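PDB 6XSX: ZmpA Glycopeptidase from Clostridium perfringens, which probably acts as a zinc metallopeptidase of the M60 family that cleaves glycosylated proteins, this chain being its catalytic module. Local coordinates for residues Val63-Glu68 and Gly96-Thr101. Residues are numbered along the deposited sequence; the frame is centred on the assembly and turned at random.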
ATOM      1  N   VAL A  63      29.908   7.853 -22.552  1.00 19.45           N
ATOM      2  CA  VAL A  63      29.403   6.529 -22.228  1.00 20.62           C
ATOM      3  C   VAL A  63      29.706   5.604 -23.395  1.00 20.89           C
ATOM      4  O   VAL A  63      29.387   5.917 -24.536  1.00 22.41           O
ATOM      5  CB  VAL A  63      27.900   6.546 -21.895  1.00 21.29           C
ATOM      6  CG1 VAL A  63      27.396   5.162 -21.497  1.00 21.37           C
ATOM      7  CG2 VAL A  63      27.583   7.569 -20.815  1.00 20.28           C
ATOM      8  N   TYR A  64      30.331   4.474 -23.075  1.00 21.29           N
ATOM      9  CA  TYR A  64      30.657   3.458 -24.058  1.00 22.55           C
ATOM     10  C   TYR A  64      29.658   2.316 -23.941  1.00 22.92           C
ATOM     11  O   TYR A  64      29.397   1.830 -22.838  1.00 23.81           O
ATOM     12  CB  TYR A  64      32.098   2.997 -23.852  1.00 22.19           C
ATOM     13  CG  TYR A  64      33.093   4.056 -24.240  1.00 22.91           C
ATOM     14  CD1 TYR A  64      33.472   4.223 -25.566  1.00 23.54           C
ATOM     15  CD2 TYR A  64      33.621   4.915 -23.291  1.00 23.25           C
ATOM     16  CE1 TYR A  64      34.376   5.208 -25.936  1.00 23.23           C
ATOM     17  CE2 TYR A  64      34.522   5.906 -23.649  1.00 24.07           C
ATOM     18  CZ  TYR A  64      34.895   6.053 -24.971  1.00 23.31           C
ATOM     19  OH  TYR A  64      35.780   7.032 -25.313  1.00 26.64           O
ATOM     20  N   VAL A  65      29.098   1.922 -25.092  1.00 21.96           N
ATOM     21  CA  VAL A  65      28.033   0.937 -25.157  1.00 21.98           C
ATOM     22  C   VAL A  65      28.452  -0.172 -26.121  1.00 22.86           C
ATOM     23  O   VAL A  65      28.785   0.088 -27.277  1.00 22.95           O
ATOM     24  CB  VAL A  65      26.709   1.591 -25.604  1.00 22.20           C
ATOM     25  CG1 VAL A  65      25.605   0.563 -25.821  1.00 22.10           C
ATOM     26  CG2 VAL A  65      26.245   2.689 -24.651  1.00 21.15           C
ATOM     27  N   ASP A  66      28.418  -1.413 -25.635  1.00 23.68           N
ATOM     28  CA  ASP A  66      28.660  -2.572 -26.480  1.00 24.52           C
ATOM     29  C   ASP A  66      27.409  -3.449 -26.506  1.00 22.80           C
ATOM     30  O   ASP A  66      26.997  -3.972 -25.470  1.00 22.58           O
ATOM     31  CB  ASP A  66      29.928  -3.304 -26.018  1.00 28.00           C
ATOM     32  CG  ASP A  66      30.195  -4.635 -26.706  1.00 31.70           C
ATOM     33  OD1 ASP A  66      29.502  -4.958 -27.692  1.00 31.65           O
ATOM     34  OD2 ASP A  66      31.098  -5.349 -26.236  1.00 36.97           O
ATOM     35  N   VAL A  67      26.784  -3.552 -27.689  1.00 21.52           N
ATOM     36  CA  VAL A  67      25.730  -4.523 -27.978  1.00 22.16           C
ATOM     37  C   VAL A  67      26.092  -5.200 -29.300  1.00 23.57           C
ATOM     38  O   VAL A  67      26.936  -4.684 -30.035  1.00 22.87           O
ATOM     39  CB  VAL A  67      24.328  -3.877 -28.089  1.00 20.78           C
ATOM     40  CG1 VAL A  67      23.865  -3.259 -26.775  1.00 20.58           C
ATOM     41  CG2 VAL A  67      24.249  -2.863 -29.224  1.00 19.69           C
ATOM     42  N   GLU A  68      25.431  -6.323 -29.610  1.00 24.03           N
ATOM     43  CA  GLU A  68      25.549  -6.919 -30.930  1.00 26.54           C
ATOM     44  C   GLU A  68      25.067  -5.910 -31.963  1.00 26.11           C
ATOM     45  O   GLU A  68      24.068  -5.229 -31.740  1.00 26.56           O
ATOM     46  CB  GLU A  68      24.637  -8.134 -31.077  1.00 27.05           C
ATOM     47  CG  GLU A  68      25.130  -9.362 -30.354  1.00 31.26           C
ATOM     48  CD  GLU A  68      24.173 -10.533 -30.492  1.00 32.57           C
ATOM     49  OE1 GLU A  68      23.559 -10.675 -31.575  1.00 33.16           O
ATOM     50  OE2 GLU A  68      24.024 -11.278 -29.510  1.00 33.93           O
ATOM     51  N   GLY A  96      28.884   2.004 -29.269  1.00 20.28           N
ATOM     52  CA  GLY A  96      30.132   2.747 -29.316  1.00 20.87           C
ATOM     53  C   GLY A  96      30.133   3.918 -28.333  1.00 20.80           C
ATOM     54  O   GLY A  96      29.586   3.816 -27.234  1.00 20.21           O
ATOM     55  N   LYS A  97      30.714   5.042 -28.765  1.00 19.61           N
ATOM     56  CA  LYS A  97      30.988   6.194 -27.913  1.00 21.07           C
ATOM     57  C   LYS A  97      29.795   7.153 -27.906  1.00 20.81           C
ATOM     58  O   LYS A  97      29.218   7.427 -28.954  1.00 20.80           O
ATOM     59  CB  LYS A  97      32.248   6.896 -28.438  1.00 21.84           C
ATOM     60  CG  LYS A  97      32.696   8.145 -27.693  1.00 23.43           C
ATOM     61  CD  LYS A  97      33.813   8.877 -28.422  1.00 24.90           C
ATOM     62  CE  LYS A  97      34.275  10.121 -27.695  1.00 26.30           C
ATOM     63  NZ  LYS A  97      35.392  10.783 -28.416  1.00 27.91           N
ATOM     64  N   ASN A  98      29.434   7.661 -26.716  1.00 19.92           N
ATOM     65  CA  ASN A  98      28.366   8.642 -26.582  1.00 20.09           C
ATOM     66  C   ASN A  98      28.873   9.818 -25.749  1.00 20.91           C
ATOM     67  O   ASN A  98      29.140   9.667 -24.557  1.00 20.83           O
ATOM     68  CB  ASN A  98      27.120   8.066 -25.891  1.00 20.02           C
ATOM     69  CG  ASN A  98      26.510   6.864 -26.581  1.00 19.81           C
ATOM     70  OD1 ASN A  98      25.484   6.977 -27.245  1.00 19.54           O
ATOM     71  ND2 ASN A  98      27.133   5.708 -26.437  1.00 19.89           N
ATOM     72  N   VAL A  99      28.985  10.992 -26.380  1.00 20.72           N
ATOM     73  CA  VAL A  99      29.311  12.216 -25.667  1.00 21.28           C
ATOM     74  C   VAL A  99      27.991  12.876 -25.263  1.00 22.52           C
ATOM     75  O   VAL A  99      27.261  13.376 -26.118  1.00 22.81           O
ATOM     76  CB  VAL A  99      30.216  13.143 -26.510  1.00 21.80           C
ATOM     77  CG1 VAL A  99      30.644  14.380 -25.726  1.00 20.54           C
ATOM     78  CG2 VAL A  99      31.454  12.402 -27.025  1.00 20.56           C
ATOM     79  N   ILE A 100      27.682  12.842 -23.956  1.00 21.88           N
ATOM     80  CA  ILE A 100      26.390  13.281 -23.451  1.00 21.34           C
ATOM     81  C   ILE A 100      26.544  14.516 -22.564  1.00 21.27           C
ATOM     82  O   ILE A 100      27.338  14.523 -21.616  1.00 21.12           O
ATOM     83  CB  ILE A 100      25.649  12.148 -22.709  1.00 21.45           C
ATOM     84  CG1 ILE A 100      25.435  10.929 -23.615  1.00 21.31           C
ATOM     85  CG2 ILE A 100      24.319  12.650 -22.149  1.00 19.61           C
ATOM     86  CD1 ILE A 100      25.159   9.670 -22.854  1.00 21.59           C
ATOM     87  N   THR A 101      25.730  15.535 -22.873  1.00 20.87           N
ATOM     88  CA  THR A 101      25.510  16.680 -21.999  1.00 21.74           C
ATOM     89  C   THR A 101      24.351  16.349 -21.060  1.00 20.24           C
ATOM     90  O   THR A 101      23.249  16.034 -21.508  1.00 18.83           O
ATOM     91  CB  THR A 101      25.301  17.979 -22.797  1.00 22.23           C
ATOM     92  OG1 THR A 101      26.477  18.173 -23.584  1.00 22.15           O
ATOM     93  CG2 THR A 101      25.101  19.205 -21.928  1.00 22.15           C
TER
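Val-63 and Asn-98 face each other as an antiparallel hydrogen-bonded pair, and so do Val-65 and Gly-96. Val-63 N gives its hydrogen to Asn-98 O at 2.8 Å. The return bond from Asn-98 N to Val-63 O is weak, bent to 129° at the hydrogen. The Asn-98 side chain adds a second, straighter bond to the same oxygen. CG lies beside the backbone N (chi1 -58°), and the amide is turned so that ND2 points at Val-63 O, 3.0 Å away and in the amide plane. The N-H...O angle is 165°, but the donor sits above the carbonyl plane and not on a lone pair. Val-63 O thus takes two N-H groups of Asn-98, one of them weakly. The other end of this amide is also held, since OD1 accepts from Ser-94 N. At the next pair, Val-65 N bonds to Gly-96 O (2.9 Å), and Gly-96 N to Val-65 O (2.8 Å). Gly-96 O also receives a CA-H contact from Tyr-64.

On the face that carries Val-63, Val-65 and Asn-98, Val-63 CG2 touches Ile-100 CD1 and Val-65 CG2 packs on Asn-98 ND2. On the face of Tyr-64 and Lys-97, the ring lies alongside the extended lysine chain. Strand 136-140 pairs with the far side of strand 60-66. This is the edge-strand pairing of a small antiparallel beta-sheet within the M60 peptidase module.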